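PDB 3R4K: transcriptional regulator, IclR family from Ruegeria sp. TM1040, which probably binds DNA through an N-terminal helix-turn-helix domain and regulates transcription in response to a small-molecule effector sensed by its C-terminal domain. Local coordinates for residues L87-T98 with S112-V123; H197-G205 with I231-L242. One frame throughout, in Å; residues are numbered along the deposited sequence.

Contact 1 (L87-T98 with S112-V123)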
loop_
_atom_site.group_PDB
_atom_site.type_symbol
_atom_site.label_atom_id
_atom_site.label_comp_id
_atom_site.label_asym_id
_atom_site.label_seq_id
_atom_site.Cartn_x
_atom_site.Cartn_y
_atom_site.Cartn_z
ATOM N N LEU A 87 0.592 20.200 -7.357
ATOM C CA LEU A 87 1.689 21.148 -7.474
ATOM C C LEU A 87 1.371 22.231 -8.511
ATOM O O LEU A 87 1.558 23.417 -8.205
ATOM C CB LEU A 87 3.016 20.422 -7.805
ATOM C CG LEU A 87 3.631 19.573 -6.677
ATOM C CD1 LEU A 87 4.719 18.673 -7.218
ATOM C CD2 LEU A 87 4.204 20.439 -5.600
ATOM N N ARG A 88 0.871 21.829 -9.707
ATOM C CA ARG A 88 0.444 22.701 -10.810
ATOM C C ARG A 88 -0.575 23.735 -10.330
ATOM O O ARG A 88 -0.402 24.936 -10.570
ATOM C CB ARG A 88 -0.205 21.840 -11.915
ATOM C CG ARG A 88 0.018 22.286 -13.353
ATOM C CD ARG A 88 -0.904 21.537 -14.309
ATOM N NE ARG A 88 -0.680 20.082 -14.331
ATOM C CZ ARG A 88 -1.623 19.171 -14.092
ATOM N NH1 ARG A 88 -2.861 19.547 -13.793
ATOM N NH2 ARG A 88 -1.331 17.876 -14.150
ATOM N N GLU A 89 -1.642 23.257 -9.647
ATOM C CA GLU A 89 -2.736 24.087 -9.144
ATOM C C GLU A 89 -2.274 25.027 -8.044
ATOM O O GLU A 89 -2.612 26.203 -8.098
ATOM C CB GLU A 89 -3.908 23.226 -8.667
ATOM C CG GLU A 89 -4.717 22.647 -9.817
ATOM C CD GLU A 89 -5.845 21.704 -9.463
ATOM O OE1 GLU A 89 -5.948 21.275 -8.289
ATOM O OE2 GLU A 89 -6.629 21.388 -10.386
ATOM N N LEU A 90 -1.462 24.541 -7.087
ATOM C CA LEU A 90 -0.939 25.373 -6.000
ATOM C C LEU A 90 -0.005 26.474 -6.531
ATOM O O LEU A 90 -0.072 27.612 -6.053
ATOM C CB LEU A 90 -0.228 24.512 -4.940
ATOM C CG LEU A 90 0.128 25.202 -3.622
ATOM C CD1 LEU A 90 -1.077 25.884 -2.982
ATOM C CD2 LEU A 90 0.771 24.230 -2.669
ATOM N N SER A 91 0.829 26.144 -7.546
ATOM C CA SER A 91 1.732 27.125 -8.167
ATOM C C SER A 91 0.945 28.207 -8.868
ATOM O O SER A 91 1.360 29.352 -8.848
ATOM C CB SER A 91 2.685 26.460 -9.153
ATOM O OG SER A 91 3.777 25.882 -8.464
ATOM N N GLU A 92 -0.209 27.860 -9.442
ATOM C CA GLU A 92 -1.052 28.826 -10.124
ATOM C C GLU A 92 -1.797 29.714 -9.144
ATOM O O GLU A 92 -1.917 30.913 -9.393
ATOM C CB GLU A 92 -2.020 28.127 -11.089
ATOM C CG GLU A 92 -1.343 27.738 -12.407
ATOM C CD GLU A 92 -0.436 28.778 -13.068
ATOM O OE1 GLU A 92 0.802 28.672 -12.903
ATOM O OE2 GLU A 92 -0.956 29.700 -13.745
ATOM N N ASP A 93 -2.243 29.149 -8.021
ATOM C CA ASP A 93 -2.973 29.880 -6.991
ATOM C C ASP A 93 -2.082 30.852 -6.199
ATOM O O ASP A 93 -2.531 31.950 -5.854
ATOM C CB ASP A 93 -3.653 28.896 -6.034
ATOM C CG ASP A 93 -4.812 28.115 -6.642
ATOM O OD1 ASP A 93 -5.407 28.602 -7.636
ATOM O OD2 ASP A 93 -5.154 27.034 -6.101
ATOM N N THR A 94 -0.829 30.461 -5.927
ATOM C CA THR A 94 0.115 31.260 -5.132
ATOM C C THR A 94 1.040 32.125 -5.989
ATOM O O THR A 94 1.612 33.101 -5.483
ATOM C CB THR A 94 0.967 30.340 -4.250
ATOM O OG1 THR A 94 1.734 29.468 -5.089
ATOM C CG2 THR A 94 0.131 29.523 -3.270
ATOM N N GLY A 95 1.222 31.741 -7.249
ATOM C CA GLY A 95 2.132 32.446 -8.150
ATOM C C GLY A 95 3.591 32.145 -7.862
ATOM O O GLY A 95 4.492 32.783 -8.416
ATOM N N GLU A 96 3.826 31.119 -7.026
ATOM C CA GLU A 96 5.148 30.718 -6.563
ATOM C C GLU A 96 5.479 29.248 -6.862
ATOM O O GLU A 96 4.614 28.487 -7.269
ATOM C CB GLU A 96 5.259 30.989 -5.057
ATOM C CG GLU A 96 4.999 32.441 -4.682
ATOM C CD GLU A 96 5.959 33.491 -5.214
ATOM O OE1 GLU A 96 7.037 33.118 -5.731
ATOM O OE2 GLU A 96 5.654 34.694 -5.062
ATOM N N THR A 97 6.760 28.874 -6.688
ATOM C CA THR A 97 7.262 27.520 -6.904
ATOM C C THR A 97 6.768 26.618 -5.793
ATOM O O THR A 97 6.873 26.974 -4.621
ATOM C CB THR A 97 8.803 27.544 -6.964
ATOM O OG1 THR A 97 9.185 28.407 -8.041
ATOM C CG2 THR A 97 9.427 26.131 -7.134
ATOM N N THR A 98 6.243 25.451 -6.162
ATOM C CA THR A 98 5.766 24.462 -5.200
ATOM C C THR A 98 6.602 23.191 -5.341
ATOM O O THR A 98 7.086 22.905 -6.431
ATOM C CB THR A 98 4.268 24.209 -5.381
ATOM O OG1 THR A 98 4.042 23.772 -6.718
ATOM C CG2 THR A 98 3.425 25.448 -5.102
ATOM N N SER A 112 9.568 16.217 -6.706
ATOM C CA SER A 112 8.687 16.763 -7.742
ATOM C C SER A 112 8.433 18.217 -7.419
ATOM O O SER A 112 8.378 18.581 -6.239
ATOM C CB SER A 112 7.383 15.970 -7.901
ATOM O OG SER A 112 6.519 16.061 -6.790
ATOM N N HIS A 113 8.375 19.062 -8.460
ATOM C CA HIS A 113 8.127 20.489 -8.298
ATOM C C HIS A 113 7.339 21.027 -9.475
ATOM O O HIS A 113 7.255 20.386 -10.521
ATOM C CB HIS A 113 9.448 21.277 -8.128
ATOM C CG HIS A 113 10.321 21.276 -9.344
ATOM N ND1 HIS A 113 11.312 20.317 -9.520
ATOM C CD2 HIS A 113 10.314 22.104 -10.424
ATOM C CE1 HIS A 113 11.882 20.597 -10.688
ATOM N NE2 HIS A 113 11.304 21.655 -11.281
ATOM N N ALA A 114 6.799 22.226 -9.313
ATOM C CA ALA A 114 6.101 22.960 -10.361
ATOM C C ALA A 114 6.442 24.443 -10.265
ATOM O O ALA A 114 6.680 24.958 -9.165
ATOM C CB ALA A 114 4.601 22.754 -10.257
ATOM N N TYR A 115 6.516 25.105 -11.428
ATOM C CA TYR A 115 6.750 26.543 -11.546
ATOM C C TYR A 115 5.447 27.224 -11.939
ATOM O O TYR A 115 4.641 26.647 -12.674
ATOM C CB TYR A 115 7.862 26.858 -12.568
ATOM C CG TYR A 115 9.224 26.321 -12.176
ATOM C CD1 TYR A 115 9.828 26.695 -10.975
ATOM C CD2 TYR A 115 9.923 25.460 -13.010
ATOM C CE1 TYR A 115 11.078 26.198 -10.608
ATOM C CE2 TYR A 115 11.179 24.967 -12.655
ATOM C CZ TYR A 115 11.754 25.344 -11.458
ATOM O OH TYR A 115 12.991 24.865 -11.112
ATOM N N SER A 116 5.226 28.437 -11.443
ATOM C CA SER A 116 4.036 29.194 -11.791
ATOM C C SER A 116 4.214 29.920 -13.105
ATOM O O SER A 116 5.330 30.297 -13.447
ATOM C CB SER A 116 3.721 30.208 -10.706
ATOM O OG SER A 116 2.547 30.932 -11.047
ATOM N N SER A 117 3.112 30.169 -13.816
ATOM C CA SER A 117 3.152 30.907 -15.079
ATOM C C SER A 117 3.275 32.407 -14.831
ATOM O O SER A 117 3.789 33.124 -15.692
ATOM C CB SER A 117 1.898 30.623 -15.909
ATOM O OG SER A 117 0.710 31.100 -15.292
ATOM N N ARG A 118 2.796 32.873 -13.660
ATOM C CA ARG A 118 2.653 34.275 -13.256
ATOM C C ARG A 118 3.952 35.102 -13.179
ATOM O O ARG A 118 3.988 36.186 -13.783
ATOM C CB ARG A 118 1.916 34.390 -11.912
ATOM C CG ARG A 118 0.505 33.811 -11.936
ATOM C CD ARG A 118 -0.433 34.570 -11.027
ATOM N NE ARG A 118 -0.520 33.969 -9.699
ATOM C CZ ARG A 118 -1.371 34.361 -8.755
ATOM N NH1 ARG A 118 -2.220 35.355 -8.987
ATOM N NH2 ARG A 118 -1.386 33.757 -7.576
ATOM N N ASN A 119 4.973 34.679 -12.400
ATOM C CA ASN A 119 6.151 35.556 -12.277
ATOM C C ASN A 119 7.341 35.027 -13.042
ATOM O O ASN A 119 7.569 33.826 -13.023
ATOM C CB ASN A 119 6.523 35.751 -10.812
ATOM C CG ASN A 119 5.363 36.200 -9.962
ATOM O OD1 ASN A 119 4.661 35.382 -9.363
ATOM N ND2 ASN A 119 5.074 37.487 -9.954
ATOM N N ALA A 120 8.124 35.928 -13.682
ATOM C CA ALA A 120 9.326 35.572 -14.448
ATOM C C ALA A 120 10.482 35.210 -13.521
ATOM O O ALA A 120 11.283 34.360 -13.872
ATOM C CB ALA A 120 9.725 36.710 -15.361
ATOM N N THR A 121 10.578 35.863 -12.353
ATOM C CA THR A 121 11.606 35.575 -11.339
ATOM C C THR A 121 10.995 34.554 -10.375
ATOM O O THR A 121 9.946 34.820 -9.766
ATOM C CB THR A 121 12.114 36.846 -10.639
ATOM O OG1 THR A 121 11.029 37.427 -9.918
ATOM C CG2 THR A 121 12.656 37.869 -11.607
ATOM N N LYS A 122 11.590 33.354 -10.325
ATOM C CA LYS A 122 11.084 32.224 -9.545
ATOM C C LYS A 122 12.148 31.614 -8.668
ATOM O O LYS A 122 13.331 31.775 -8.957
ATOM C CB LYS A 122 10.611 31.118 -10.514
ATOM C CG LYS A 122 9.503 31.518 -11.460
ATOM C CD LYS A 122 9.631 30.748 -12.710
ATOM C CE LYS A 122 8.349 30.545 -13.447
ATOM N NZ LYS A 122 8.021 31.659 -14.354
ATOM N N VAL A 123 11.734 30.839 -7.649
ATOM C CA VAL A 123 12.656 30.029 -6.867
ATOM C C VAL A 123 12.892 28.772 -7.723
ATOM O O VAL A 123 11.943 28.029 -8.002
ATOM C CB VAL A 123 12.157 29.707 -5.439
ATOM C CG1 VAL A 123 13.175 28.842 -4.703
ATOM C CG2 VAL A 123 11.863 30.974 -4.655
HETATM O O HOH W 1 8.834 31.039 -6.444
HETATM O O HOH W 2 7.229 29.684 -9.855
#
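Glu-92 reaches Ser-117 because its chain folds back at chi2 (-45°): the CA-CB bond points away from the 112-123 segment, but the bend brings the carboxylate round to the backbone there. The two oxygens then grip one residue: OE1 takes the N-H of Ser-117 at 2.9 Å (162°) and OE2 its OG hydroxyl at 2.7 Å, each through the syn lone pair. Ser-116 sets OG anti to its own backbone N (chi1 -179°), and the hydroxyl donates to Ser-91 O at 3.0 Å from above the carbonyl plane, while Gly-95 N, closing the last helical turn, arrives from the opposite face. The same OG accepts from Arg-118 N, an ST turn. An alanine at Glu-92 would remove both carboxylate acceptors and is likely to leave the N-H and hydroxyl of Ser-117 without these partners, freeing the turn to shift. At the base of the hairpin, Thr-98 and Ala-114 form an antiparallel hydrogen-bonded pair, and the methyl of Ala-114 packs on Leu-87 CB at 3.7 Å. Thr-97 OG1 donates in plane to a lone pair of Val-123 O (2.8 Å) and lies at the edge of the Tyr-115 ring; a water links it to Ser-116 N. Helix end, hairpin base and following loop are thus joined largely by neutral hydroxyl and backbone bonds, with one carboxylate that probably keeps its charge under two donors.

Contact 2 (H197-G205 with I231-L242); sequences HSHAVPIFG and IPPALRAAGLSL
Ile-231 lays its CG2 methyl over one face of the His-199 imidazole, a CH-pi contact 3.9 Å from the ring centroid and 21° off the normal, with the two side chains crossing at about a right angle. Pro-232 follows with CG 3.9 Å from His-199 CD2, so the ring meets two successive residues where the helix is kinked. One turn on, Leu-235 carries CG anti to its backbone N (chi1 172°), sending the isobutyl group to the strand: CD2 rests 3.5 Å from His-199 O, and CD1 meets Val-201 CG2 at 3.9 Å, tip to tip. Arg-236 offers only the aliphatic CG to Val-201 CG1, while its guanidinium NH1 bonds to Thr-183 O. At Gly-239 the helix comes close to the strand; its CA lies 4.0 Å from Val-201 CG2, where a beta-carbon would clash, and its carbonyl O is 3.5 Å from Ile-203 CD1. Leu-242 ends the row, its CD2 4.1 Å from the same Ile-203 CD1. No hydrogen bond crosses the interface; alternate strand residues His-199, Val-201 and Ile-203 meet the helix, whereas Ala-200 faces helix 137-143 on the other side of the sheet. The axes of segments 197-204 and 231-242 run nearly parallel, 10° apart and 8.2 Å at closest approach, the alpha/beta layering of the profilin-like, GAF-related effector domain of IclR regulators.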
loop_
_atom_site.group_PDB
_atom_site.type_symbol
_atom_site.label_atom_id
_atom_site.label_comp_id
_atom_site.label_asym_id
_atom_site.label_seq_id
_atom_site.Cartn_x
_atom_site.Cartn_y
_atom_site.Cartn_z
ATOM N N HIS A 197 11.619 32.613 1.161
ATOM C CA HIS A 197 10.618 32.450 2.217
ATOM C C HIS A 197 9.742 31.257 1.854
ATOM O O HIS A 197 9.016 31.315 0.860
ATOM C CB HIS A 197 9.772 33.727 2.407
ATOM C CG HIS A 197 8.879 33.695 3.606
ATOM N ND1 HIS A 197 8.715 34.813 4.409
ATOM C CD2 HIS A 197 8.136 32.684 4.112
ATOM C CE1 HIS A 197 7.867 34.453 5.356
ATOM N NE2 HIS A 197 7.501 33.177 5.222
ATOM N N SER A 198 9.831 30.173 2.634
ATOM C CA SER A 198 9.067 28.963 2.382
ATOM C C SER A 198 8.006 28.678 3.458
ATOM O O SER A 198 8.164 29.041 4.625
ATOM C CB SER A 198 9.986 27.751 2.238
ATOM O OG SER A 198 11.360 27.999 2.500
ATOM N N HIS A 199 6.909 28.040 3.021
ATOM C CA HIS A 199 5.767 27.549 3.795
ATOM C C HIS A 199 5.634 26.069 3.509
ATOM O O HIS A 199 5.716 25.684 2.338
ATOM C CB HIS A 199 4.471 28.265 3.384
ATOM C CG HIS A 199 4.351 29.683 3.822
ATOM N ND1 HIS A 199 5.002 30.702 3.148
ATOM C CD2 HIS A 199 3.576 30.220 4.791
ATOM C CE1 HIS A 199 4.646 31.815 3.762
ATOM N NE2 HIS A 199 3.790 31.573 4.759
ATOM N N ALA A 200 5.417 25.232 4.535
ATOM C CA ALA A 200 5.269 23.791 4.301
ATOM C C ALA A 200 4.313 23.135 5.265
ATOM O O ALA A 200 4.192 23.551 6.416
ATOM C CB ALA A 200 6.613 23.091 4.368
ATOM N N VAL A 201 3.629 22.103 4.767
ATOM C CA VAL A 201 2.682 21.276 5.518
ATOM C C VAL A 201 3.134 19.818 5.416
ATOM O O VAL A 201 3.646 19.419 4.363
ATOM C CB VAL A 201 1.191 21.449 5.074
ATOM C CG1 VAL A 201 0.660 22.832 5.431
ATOM C CG2 VAL A 201 0.978 21.135 3.592
ATOM N N PRO A 202 2.951 18.991 6.462
ATOM C CA PRO A 202 3.337 17.579 6.335
ATOM C C PRO A 202 2.321 16.778 5.506
ATOM O O PRO A 202 1.146 17.138 5.428
ATOM C CB PRO A 202 3.365 17.104 7.783
ATOM C CG PRO A 202 2.315 17.948 8.460
ATOM C CD PRO A 202 2.347 19.277 7.785
ATOM N N ILE A 203 2.799 15.704 4.858
ATOM C CA ILE A 203 1.992 14.772 4.079
ATOM C C ILE A 203 2.046 13.473 4.846
ATOM O O ILE A 203 3.132 13.028 5.253
ATOM C CB ILE A 203 2.463 14.649 2.595
ATOM C CG1 ILE A 203 2.430 16.016 1.868
ATOM C CG2 ILE A 203 1.655 13.589 1.814
ATOM C CD1 ILE A 203 1.010 16.755 1.765
ATOM N N PHE A 204 0.870 12.916 5.126
ATOM C CA PHE A 204 0.759 11.697 5.901
ATOM C C PHE A 204 0.298 10.569 5.022
ATOM O O PHE A 204 -0.588 10.767 4.183
ATOM C CB PHE A 204 -0.207 11.906 7.089
ATOM C CG PHE A 204 0.234 12.946 8.096
ATOM C CD1 PHE A 204 1.257 12.673 9.004
ATOM C CD2 PHE A 204 -0.399 14.177 8.170
ATOM C CE1 PHE A 204 1.666 13.637 9.937
ATOM C CE2 PHE A 204 0.003 15.136 9.112
ATOM C CZ PHE A 204 1.027 14.857 9.993
ATOM N N GLY A 205 0.869 9.383 5.244
ATOM C CA GLY A 205 0.501 8.173 4.509
ATOM C C GLY A 205 -0.692 7.432 5.087
ATOM O O GLY A 205 -1.241 7.841 6.121
ATOM N N ILE A 231 -1.175 32.298 0.968
ATOM C CA ILE A 231 -0.398 31.059 0.828
ATOM C C ILE A 231 -0.850 30.000 1.873
ATOM O O ILE A 231 -1.197 28.900 1.441
ATOM C CB ILE A 231 1.143 31.294 0.835
ATOM C CG1 ILE A 231 1.583 32.022 -0.462
ATOM C CG2 ILE A 231 1.911 29.970 1.039
ATOM C CD1 ILE A 231 2.964 32.664 -0.436
ATOM N N PRO A 232 -0.896 30.287 3.200
ATOM C CA PRO A 232 -1.296 29.243 4.165
ATOM C C PRO A 232 -2.657 28.543 3.879
ATOM O O PRO A 232 -2.622 27.314 3.841
ATOM C CB PRO A 232 -1.294 29.992 5.500
ATOM C CG PRO A 232 -0.247 31.048 5.314
ATOM C CD PRO A 232 -0.488 31.520 3.911
ATOM N N PRO A 233 -3.822 29.209 3.613
ATOM C CA PRO A 233 -5.047 28.438 3.298
ATOM C C PRO A 233 -4.932 27.575 2.039
ATOM O O PRO A 233 -5.445 26.452 2.023
ATOM C CB PRO A 233 -6.120 29.518 3.084
ATOM C CG PRO A 233 -5.570 30.749 3.649
ATOM C CD PRO A 233 -4.090 30.660 3.583
ATOM N N ALA A 234 -4.265 28.102 0.987
ATOM C CA ALA A 234 -4.081 27.414 -0.284
ATOM C C ALA A 234 -3.201 26.178 -0.114
ATOM O O ALA A 234 -3.552 25.112 -0.640
ATOM C CB ALA A 234 -3.482 28.356 -1.309
ATOM N N LEU A 235 -2.090 26.305 0.657
ATOM C CA LEU A 235 -1.161 25.198 0.912
ATOM C C LEU A 235 -1.818 24.115 1.783
ATOM O O LEU A 235 -1.695 22.938 1.452
ATOM C CB LEU A 235 0.148 25.709 1.544
ATOM C CG LEU A 235 1.162 24.668 2.044
ATOM C CD1 LEU A 235 1.726 23.809 0.922
ATOM C CD2 LEU A 235 2.258 25.322 2.784
ATOM N N ARG A 236 -2.539 24.506 2.856
ATOM C CA ARG A 236 -3.247 23.575 3.757
ATOM C C ARG A 236 -4.229 22.706 2.981
ATOM O O ARG A 236 -4.227 21.487 3.148
ATOM C CB ARG A 236 -3.983 24.322 4.874
ATOM C CG ARG A 236 -3.061 24.860 5.955
ATOM C CD ARG A 236 -3.878 25.492 7.072
ATOM N NE ARG A 236 -3.113 26.433 7.899
ATOM C CZ ARG A 236 -2.403 26.085 8.968
ATOM N NH1 ARG A 236 -2.322 24.810 9.335
ATOM N NH2 ARG A 236 -1.764 27.005 9.674
ATOM N N ALA A 237 -5.013 23.334 2.082
ATOM C CA ALA A 237 -5.995 22.677 1.221
ATOM C C ALA A 237 -5.313 21.695 0.258
ATOM O O ALA A 237 -5.751 20.547 0.156
ATOM C CB ALA A 237 -6.792 23.721 0.446
ATOM N N ALA A 238 -4.218 22.128 -0.406
ATOM C CA ALA A 238 -3.460 21.297 -1.348
ATOM C C ALA A 238 -2.835 20.087 -0.649
ATOM O O ALA A 238 -2.849 18.992 -1.207
ATOM C CB ALA A 238 -2.396 22.118 -2.037
ATOM N N GLY A 239 -2.334 20.288 0.571
ATOM C CA GLY A 239 -1.769 19.220 1.395
ATOM C C GLY A 239 -2.777 18.121 1.713
ATOM O O GLY A 239 -2.465 16.935 1.573
ATOM N N LEU A 240 -4.006 18.513 2.103
ATOM C CA LEU A 240 -5.110 17.599 2.418
ATOM C C LEU A 240 -5.575 16.870 1.159
ATOM O O LEU A 240 -5.807 15.659 1.204
ATOM C CB LEU A 240 -6.287 18.332 3.079
ATOM C CG LEU A 240 -6.033 18.918 4.481
ATOM C CD1 LEU A 240 -7.052 19.980 4.798
ATOM C CD2 LEU A 240 -5.977 17.831 5.573
ATOM N N SER A 241 -5.662 17.593 0.034
ATOM C CA SER A 241 -6.004 17.046 -1.276
ATOM C C SER A 241 -4.998 15.947 -1.724
ATOM O O SER A 241 -5.417 14.911 -2.241
ATOM C CB SER A 241 -6.047 18.169 -2.300
ATOM O OG SER A 241 -6.186 17.675 -3.620
ATOM N N LEU A 242 -3.692 16.156 -1.484
ATOM C CA LEU A 242 -2.660 15.182 -1.833
ATOM C C LEU A 242 -2.751 13.966 -0.932
ATOM O O LEU A 242 -2.665 12.838 -1.432
ATOM C CB LEU A 242 -1.249 15.805 -1.761
ATOM C CG LEU A 242 -0.040 14.922 -2.215
ATOM C CD1 LEU A 242 -0.245 14.329 -3.626
ATOM C CD2 LEU A 242 1.242 15.733 -2.180
#

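Along the chain both segments of contact 1 come before those of contact 2, and their centres are about 14 Å apart, both in the IclR-type C-terminal domain. Both reach the same six-stranded antiparallel sheet: contact 1 at hairpin strands 97-104 and 107-114, contact 2 at strand 196-204, with strand 210-219 between 97-104 and 196-204. Helices 79-94 and 225-245 pack together and join the contacts directly: Leu-90 CD2 lies 3.7 Å from Leu-235 CD1, and Thr-94 CG2 meets Ile-231 CG1. Contact 1 joins the C-terminal end of helix 79-94 to the hairpin through polar bonds, contact 2 sets helix 225-245 on the sheet of this probable effector-sensing domain by apolar packing.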